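Long-range contacts in diaminopimelate decarboxylase (Aquifex aeolicus, PDB 2P3E), which probably catalyses the pyridoxal 5'-phosphate-dependent decarboxylation of meso-diaminopimelate to L-lysine, the last step of lysine biosynthesis by the diaminopimelate pathway: residues Y215-E220 / L264-L269; I290-Q296 / R365-V371; V309-N314 / P346-D352. One frame throughout, in Å; residues are numbered along the deposited sequence.

Contact 1 of 3, residues Y215-E220 / L264-L269; sequences YREAVE and LLKDLL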
# COMPACT_ATOMS: atom_id res chain seq x y z
N TYR B 215 -1.02 5.97 -30.08
CA TYR B 215 -1.71 4.74 -30.44
C TYR B 215 -1.59 4.42 -31.93
O TYR B 215 -1.54 3.25 -32.30
CB TYR B 215 -3.17 4.78 -30.02
CG TYR B 215 -3.41 4.50 -28.54
CD1 TYR B 215 -3.49 3.18 -28.05
CD2 TYR B 215 -3.58 5.54 -27.64
CE1 TYR B 215 -3.72 2.91 -26.67
CE2 TYR B 215 -3.81 5.31 -26.28
CZ TYR B 215 -3.88 4.00 -25.79
OH TYR B 215 -4.11 3.81 -24.43
N ARG B 216 -1.57 5.44 -32.79
CA ARG B 216 -1.50 5.19 -34.23
C ARG B 216 -0.23 4.42 -34.58
O ARG B 216 -0.33 3.32 -35.13
CB ARG B 216 -1.63 6.49 -35.05
CG ARG B 216 -2.09 6.23 -36.50
CD ARG B 216 -1.56 7.27 -37.51
NE ARG B 216 -0.10 7.30 -37.53
CZ ARG B 216 0.68 6.45 -38.21
NH1 ARG B 216 0.16 5.48 -38.96
NH2 ARG B 216 1.99 6.56 -38.11
N GLU B 217 0.94 4.95 -34.23
CA GLU B 217 2.23 4.32 -34.56
C GLU B 217 2.33 2.95 -33.90
O GLU B 217 2.80 2.00 -34.53
CB GLU B 217 3.44 5.19 -34.16
CG GLU B 217 4.80 4.55 -34.54
CD GLU B 217 6.02 5.39 -34.15
OE1 GLU B 217 5.87 6.42 -33.47
OE2 GLU B 217 7.15 4.99 -34.53
N ALA B 218 1.90 2.88 -32.65
CA ALA B 218 1.93 1.64 -31.87
C ALA B 218 1.16 0.54 -32.58
O ALA B 218 1.69 -0.54 -32.84
CB ALA B 218 1.38 1.87 -30.45
N VAL B 219 -0.11 0.82 -32.87
CA VAL B 219 -0.98 -0.13 -33.56
C VAL B 219 -0.49 -0.42 -35.00
O VAL B 219 -0.62 -1.54 -35.48
CB VAL B 219 -2.49 0.32 -33.51
CG1 VAL B 219 -3.38 -0.60 -34.32
CG2 VAL B 219 -2.98 0.38 -32.04
N GLU B 220 0.09 0.59 -35.65
CA GLU B 220 0.69 0.39 -36.98
C GLU B 220 1.76 -0.69 -36.93
O GLU B 220 1.77 -1.59 -37.76
CB GLU B 220 1.27 1.70 -37.50
CG GLU B 220 1.87 1.62 -38.88
CD GLU B 220 2.80 2.79 -39.16
OE1 GLU B 220 3.83 2.90 -38.46
OE2 GLU B 220 2.49 3.59 -40.08
N LEU B 264 -9.29 7.30 -34.68
CA LEU B 264 -7.87 7.29 -34.95
C LEU B 264 -7.43 5.98 -35.61
O LEU B 264 -6.54 5.99 -36.47
CB LEU B 264 -7.08 7.51 -33.67
CG LEU B 264 -5.54 7.60 -33.81
CD1 LEU B 264 -5.11 8.87 -34.57
CD2 LEU B 264 -4.85 7.48 -32.46
N LEU B 265 -8.04 4.85 -35.22
CA LEU B 265 -7.55 3.53 -35.62
C LEU B 265 -8.36 2.84 -36.73
O LEU B 265 -7.97 1.78 -37.20
CB LEU B 265 -7.45 2.58 -34.40
CG LEU B 265 -6.60 2.99 -33.19
CD1 LEU B 265 -6.65 1.89 -32.13
CD2 LEU B 265 -5.14 3.29 -33.59
N LYS B 266 -9.49 3.43 -37.12
CA LYS B 266 -10.41 2.78 -38.05
C LYS B 266 -9.69 2.29 -39.31
O LYS B 266 -9.75 1.10 -39.65
CB LYS B 266 -11.56 3.72 -38.46
CG LYS B 266 -12.60 3.03 -39.36
CD LYS B 266 -13.41 4.01 -40.18
CE LYS B 266 -14.49 3.26 -40.99
NZ LYS B 266 -15.60 4.19 -41.34
N ASP B 267 -8.99 3.20 -39.98
CA ASP B 267 -8.40 2.87 -41.27
C ASP B 267 -7.28 1.84 -41.11
O ASP B 267 -7.16 0.90 -41.90
CB ASP B 267 -7.92 4.12 -42.00
CG ASP B 267 -9.08 4.98 -42.49
OD1 ASP B 267 -10.26 4.57 -42.40
OD2 ASP B 267 -8.82 6.10 -42.95
N LEU B 268 -6.48 2.01 -40.06
CA LEU B 268 -5.45 1.05 -39.71
C LEU B 268 -6.00 -0.36 -39.49
O LEU B 268 -5.44 -1.33 -40.01
CB LEU B 268 -4.71 1.56 -38.47
CG LEU B 268 -3.31 1.11 -38.09
CD1 LEU B 268 -2.34 1.11 -39.30
CD2 LEU B 268 -2.78 2.03 -36.98
N LEU B 269 -7.11 -0.48 -38.75
CA LEU B 269 -7.70 -1.79 -38.43
C LEU B 269 -8.49 -2.41 -39.58
O LEU B 269 -8.80 -3.61 -39.55
CB LEU B 269 -8.56 -1.71 -37.16
CG LEU B 269 -7.85 -1.29 -35.86
CD1 LEU B 269 -8.82 -1.12 -34.71
CD2 LEU B 269 -6.70 -2.26 -35.50

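Contact 2 of 3, residues I290-Q296 / R365-V371; sequences ILITQVQ and RGEYLAV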
# COMPACT_ATOMS: atom_id res chain seq x y z
N ILE B 290 -15.72 7.96 -5.87
CA ILE B 290 -15.25 9.11 -5.10
C ILE B 290 -15.02 8.69 -3.65
O ILE B 290 -15.68 7.77 -3.14
CB ILE B 290 -16.20 10.34 -5.20
CG1 ILE B 290 -17.53 10.09 -4.51
CG2 ILE B 290 -16.45 10.77 -6.66
CD1 ILE B 290 -18.33 11.35 -4.41
N LEU B 291 -14.06 9.33 -3.00
CA LEU B 291 -13.73 9.00 -1.62
C LEU B 291 -14.23 10.12 -0.71
O LEU B 291 -13.85 11.29 -0.89
CB LEU B 291 -12.23 8.79 -1.45
CG LEU B 291 -11.67 8.54 -0.03
CD1 LEU B 291 -12.28 7.29 0.59
CD2 LEU B 291 -10.13 8.44 -0.09
N ILE B 292 -15.08 9.76 0.25
CA ILE B 292 -15.62 10.72 1.21
C ILE B 292 -14.85 10.60 2.50
O ILE B 292 -14.64 9.49 3.02
CB ILE B 292 -17.14 10.52 1.52
CG1 ILE B 292 -17.97 10.40 0.23
CG2 ILE B 292 -17.67 11.64 2.45
CD1 ILE B 292 -17.79 11.56 -0.79
N THR B 293 -14.44 11.75 3.03
CA THR B 293 -13.66 11.79 4.24
C THR B 293 -14.15 12.91 5.15
O THR B 293 -14.63 13.92 4.67
CB THR B 293 -12.13 11.90 3.93
OG1 THR B 293 -11.38 11.88 5.14
CG2 THR B 293 -11.79 13.19 3.14
N GLN B 294 -14.02 12.72 6.46
CA GLN B 294 -14.46 13.73 7.43
C GLN B 294 -13.27 14.46 8.04
O GLN B 294 -12.26 13.86 8.43
CB GLN B 294 -15.31 13.07 8.52
CG GLN B 294 -15.91 14.04 9.54
CD GLN B 294 -16.59 13.33 10.67
OE1 GLN B 294 -15.99 12.46 11.33
NE2 GLN B 294 -17.83 13.69 10.93
N VAL B 295 -13.39 15.79 8.12
CA VAL B 295 -12.40 16.65 8.76
C VAL B 295 -12.39 16.40 10.27
O VAL B 295 -13.43 16.44 10.93
CB VAL B 295 -12.68 18.16 8.46
CG1 VAL B 295 -11.65 19.04 9.20
CG2 VAL B 295 -12.66 18.44 6.94
N GLN B 296 -11.20 16.10 10.80
CA GLN B 296 -10.99 15.81 12.21
C GLN B 296 -10.42 17.03 12.92
O GLN B 296 -10.95 17.43 13.96
CB GLN B 296 -10.06 14.61 12.38
CG GLN B 296 -10.55 13.33 11.72
CD GLN B 296 -11.96 12.95 12.13
OE1 GLN B 296 -12.25 12.77 13.32
NE2 GLN B 296 -12.85 12.81 11.15
N ARG B 365 -14.14 21.15 11.46
CA ARG B 365 -14.20 19.83 12.06
C ARG B 365 -15.62 19.27 11.94
O ARG B 365 -16.59 19.97 12.24
CB ARG B 365 -13.75 19.89 13.53
CG ARG B 365 -13.97 18.59 14.31
CD ARG B 365 -13.10 18.51 15.59
NE ARG B 365 -12.85 17.11 16.00
CZ ARG B 365 -13.65 16.46 16.84
NH1 ARG B 365 -14.70 17.09 17.33
NH2 ARG B 365 -13.40 15.21 17.20
N GLY B 366 -15.74 18.03 11.46
CA GLY B 366 -17.04 17.36 11.33
C GLY B 366 -17.61 17.41 9.91
O GLY B 366 -18.45 16.59 9.53
N GLU B 367 -17.15 18.38 9.11
CA GLU B 367 -17.60 18.49 7.72
C GLU B 367 -16.96 17.40 6.87
O GLU B 367 -15.89 16.91 7.20
CB GLU B 367 -17.20 19.83 7.13
CG GLU B 367 -18.10 20.98 7.49
CD GLU B 367 -17.77 22.20 6.67
OE1 GLU B 367 -18.03 22.22 5.44
OE2 GLU B 367 -17.24 23.14 7.27
N TYR B 368 -17.61 17.06 5.75
CA TYR B 368 -17.09 16.05 4.83
C TYR B 368 -16.52 16.65 3.55
O TYR B 368 -17.02 17.67 3.06
CB TYR B 368 -18.20 15.05 4.47
CG TYR B 368 -18.88 14.43 5.66
CD1 TYR B 368 -18.27 13.40 6.37
CD2 TYR B 368 -20.14 14.89 6.08
CE1 TYR B 368 -18.91 12.82 7.49
CE2 TYR B 368 -20.78 14.32 7.19
CZ TYR B 368 -20.16 13.30 7.88
OH TYR B 368 -20.79 12.72 8.96
N LEU B 369 -15.47 16.01 3.02
CA LEU B 369 -14.89 16.36 1.72
C LEU B 369 -15.06 15.17 0.74
O LEU B 369 -15.10 14.02 1.18
CB LEU B 369 -13.40 16.69 1.86
CG LEU B 369 -12.99 17.79 2.86
CD1 LEU B 369 -11.46 17.97 2.92
CD2 LEU B 369 -13.67 19.09 2.45
N ALA B 370 -15.18 15.48 -0.55
CA ALA B 370 -15.19 14.48 -1.61
C ALA B 370 -13.90 14.55 -2.43
O ALA B 370 -13.56 15.59 -2.99
CB ALA B 370 -16.41 14.67 -2.53
N VAL B 371 -13.19 13.42 -2.47
CA VAL B 371 -11.98 13.27 -3.27
C VAL B 371 -12.39 12.58 -4.58
O VAL B 371 -12.86 11.43 -4.56
CB VAL B 371 -10.87 12.43 -2.53
CG1 VAL B 371 -9.59 12.34 -3.37
CG2 VAL B 371 -10.58 13.02 -1.13
O HOH W 1 -11.42 13.79 15.96

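Contact 3 of 3, residues V309-N314 / P346-D352; sequences VDAGMN and PICETGD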
# COMPACT_ATOMS: atom_id res chain seq x y z
N VAL B 309 -7.84 15.00 8.02
CA VAL B 309 -9.04 14.20 7.74
C VAL B 309 -8.86 12.75 8.16
O VAL B 309 -7.75 12.37 8.59
CB VAL B 309 -9.47 14.31 6.23
CG1 VAL B 309 -9.85 15.76 5.89
CG2 VAL B 309 -8.36 13.78 5.29
N ASP B 310 -9.91 11.93 8.05
CA ASP B 310 -9.83 10.55 8.54
C ASP B 310 -9.39 9.53 7.48
O ASP B 310 -9.20 8.35 7.78
CB ASP B 310 -11.12 10.11 9.27
CG ASP B 310 -12.39 10.14 8.39
OD1 ASP B 310 -12.33 10.41 7.17
OD2 ASP B 310 -13.47 9.86 8.96
N ALA B 311 -9.21 10.00 6.25
CA ALA B 311 -8.70 9.16 5.17
C ALA B 311 -7.29 9.55 4.87
O ALA B 311 -6.94 10.74 4.84
CB ALA B 311 -9.56 9.29 3.91
N GLY B 312 -6.45 8.55 4.63
CA GLY B 312 -5.05 8.83 4.32
C GLY B 312 -4.50 7.95 3.22
O GLY B 312 -5.25 7.35 2.42
N MET B 313 -3.17 7.88 3.17
CA MET B 313 -2.49 7.10 2.14
C MET B 313 -2.85 5.62 2.21
O MET B 313 -2.66 4.88 1.23
CB MET B 313 -0.97 7.31 2.23
CG MET B 313 -0.34 6.71 3.49
SD MET B 313 1.43 7.10 3.61
CE MET B 313 2.13 6.18 2.22
N ASN B 314 -3.33 5.19 3.37
CA ASN B 314 -3.85 3.84 3.58
C ASN B 314 -5.12 3.58 2.79
O ASN B 314 -5.43 2.43 2.48
CB ASN B 314 -4.15 3.61 5.07
CG ASN B 314 -5.19 4.60 5.63
OD1 ASN B 314 -5.01 5.83 5.59
ND2 ASN B 314 -6.26 4.06 6.17
N PRO B 346 -4.59 10.56 8.59
CA PRO B 346 -4.33 10.10 9.96
C PRO B 346 -2.99 9.35 10.11
O PRO B 346 -2.52 9.17 11.24
CB PRO B 346 -5.51 9.14 10.22
CG PRO B 346 -5.79 8.55 8.88
CD PRO B 346 -5.46 9.63 7.86
N ILE B 347 -2.39 8.93 9.00
CA ILE B 347 -1.21 8.05 9.05
C ILE B 347 0.01 8.80 9.59
O ILE B 347 0.22 9.99 9.30
CB ILE B 347 -0.86 7.44 7.66
CG1 ILE B 347 -2.02 6.56 7.12
CG2 ILE B 347 0.50 6.71 7.71
CD1 ILE B 347 -2.28 5.25 7.91
N CYS B 348 0.82 8.08 10.38
CA CYS B 348 2.03 8.65 10.97
C CYS B 348 3.20 8.61 9.98
O CYS B 348 4.18 7.84 10.14
CB CYS B 348 2.35 7.96 12.30
SG CYS B 348 3.28 9.04 13.41
N GLU B 349 3.07 9.42 8.93
CA GLU B 349 4.11 9.66 7.92
C GLU B 349 3.99 11.12 7.49
O GLU B 349 2.89 11.62 7.34
CB GLU B 349 3.90 8.79 6.67
CG GLU B 349 4.06 7.29 6.86
CD GLU B 349 5.52 6.84 6.91
OE1 GLU B 349 6.44 7.69 6.99
OE2 GLU B 349 5.74 5.61 6.86
N THR B 350 5.12 11.77 7.27
CA THR B 350 5.15 13.12 6.69
C THR B 350 4.53 13.09 5.29
O THR B 350 3.83 14.03 4.89
CB THR B 350 6.59 13.68 6.65
OG1 THR B 350 7.09 13.73 8.00
CG2 THR B 350 6.62 15.10 6.07
N GLY B 351 4.70 11.96 4.61
CA GLY B 351 4.19 11.79 3.24
C GLY B 351 2.74 11.38 3.11
O GLY B 351 2.28 11.14 2.01
N ASP B 352 2.02 11.27 4.23
CA ASP B 352 0.60 10.95 4.21
C ASP B 352 -0.29 12.20 3.98
O ASP B 352 -0.74 12.85 4.92
CB ASP B 352 0.16 10.27 5.50
CG ASP B 352 -1.38 10.07 5.57
OD1 ASP B 352 -2.01 9.73 4.55
OD2 ASP B 352 -1.95 10.27 6.66

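Contact 1 of 3, residues Y215-E220 / L264-L269
Leu-268 has the most surface covered in this contact, 77 Å². Its CA-to-CB bond points toward helix 214-231, and its CD2 settles against the backbone there. Leu-268 CD2 lies 3.3 Å from Arg-216 O and 3.5 Å from Glu-220 N. These two backbone atoms belong to one helical turn, since Glu-220 N donates to Arg-216 O at 2.8 Å. The methyl therefore rests on a carbonyl that is already bonded. Val-219 is the matching residue on the other helix, with 62 Å² covered. It reaches three leucines: Val-219 CG2 is 3.9 Å from Leu-265 CD2, while Val-219 CG1 is 3.8 Å from Leu-268 CD2 and 3.9 Å from Leu-269 CD2. The two helices run nearly parallel, 19° apart, with segment axes 9.9 Å from each other at closest approach. They are outer helices of the alpha/beta (TIM) barrel that forms the pyridoxal-binding domain, and such parallel packing of helices around the strands is characteristic of that fold. Arg-216 covers the outer edge, with 60 Å² buried. Its CB is 4.2 Å from Leu-264 CD1. Its guanidinium turns back to its own helix, where Arg-216 NH1 forms a salt bridge with Glu-220 OE2 at 3.2 Å. On the inner side, Tyr-215 CB packs 4.0 Å from Leu-264 CD2, but the ring leads away from helix 258-269. Tyr-215 OH is hydrogen-bonded to the backbone oxygen of Gly-243, beside Gly-244, a probable pyridoxal 5'-phosphate-binding residue.

Contact 2 of 3, residues I290-Q296 / R365-V371
Ile-290 is the first residue of the segment; its CD1 lies 4.3 Å from Ala-370 CB. Leu-291 and Val-371 form an antiparallel hydrogen-bonded pair: Leu-291 N to Val-371 O is 2.9 Å, and Val-371 N to Leu-291 O is 2.7 Å. Ile-292 faces Ala-370 in a non-hydrogen-bonded pair, with Ile-292 CD1 3.8 Å from Ala-370 CB. Thr-293 repeats the two-bond pattern with Leu-369. Gln-294 pairs with Tyr-368 and lays its CB 3.7 Å from Tyr-368 CD1; its NE2 donates to Gly-366 O at 3.3 Å. Val-295 carries the bonding past the start of strand 368-371, into the turn before it: its N donates to Glu-367 O and its O accepts from Gly-366 N, both 2.9 Å. At Gln-296 a water links OE1 to Arg-365 NH2, which also salt-bridges Glu-113 of the second subunit. This is sheet pairing in the C-terminal beta domain of the fold. The chemistry implies a backbone-bonded join with mostly apolar side chains on both faces, becoming polar at the Gln-296/Arg-365 end, toward the dimer partner.

Contact 3 of 3, residues V309-N314 / P346-D352
Segment 309-314 leaves the end of strand 304-309, and segment 346-352 follows the parallel strand 338-344; both are loops for nearly all their length. Their backbones come near at two points, with CA atoms 5.7 Å apart for Asp-310 and Pro-346 and 5.4 Å apart for Met-313 and Asp-352. A type I beta turn from Glu-349 to Asp-352 folds the second loop back. Gly-312 passes close to this loop: its CA is 3.2 Å from Asp-352 OD1, and a side chain here would clash with Asp-352 and Pro-346. Pro-346 CD sits 3.5 Å from Gly-312 N. Asp-352 joins the loops. Met-313 N donates to Asp-352 OD1 at 2.6 Å, and Ile-347 N donates to Asp-352 OD2 at 2.7 Å. Met-313 packs on the second loop, its CG 4.0 Å from Ile-347 CG1 and its SD 4.2 Å from Glu-349 CG. Asn-314 OD1 lies 3.4 Å from Ile-347 CG1. Glu-349, a probable substrate-binding residue, hydrogen-bonds through OE2 to Tyr-385 OH and packs on Tyr-322 of the second subunit. Lys-175 of that subunit also forms a salt bridge with Asp-352 OD2 and a hydrogen bond with Ile-347 O. The chemistry implies that one buried carboxylate links two loops of one chain and the dimer partner, in the loop that carries Glu-349. This is consistent with a substrate site built at the subunit interface, as in related decarboxylases of this family.

From the N terminus, the chain first closes contact 1, where helix 258-269 returns to helix 214-231 in the barrel domain. Contacts 2 and 3 come later, in the beta domain across the chain's centre, both about 43 Å from contact 1 between centres. Contact 2 opens on strand 289-301 and closes when strand 368-371 pairs with it. Contact 3 opens and closes within that span, joining the loops after strands 304-309 and 338-344. Contacts 2 and 3 touch: Thr-293 OG1 and Gln-294 N lie 2.7 Å and 2.9 Å from Asp-310 OD1, both probable hydrogen bonds. Contacts 2 and 3 also reach the second subunit. Contact 1 touches no other chain of the assembly.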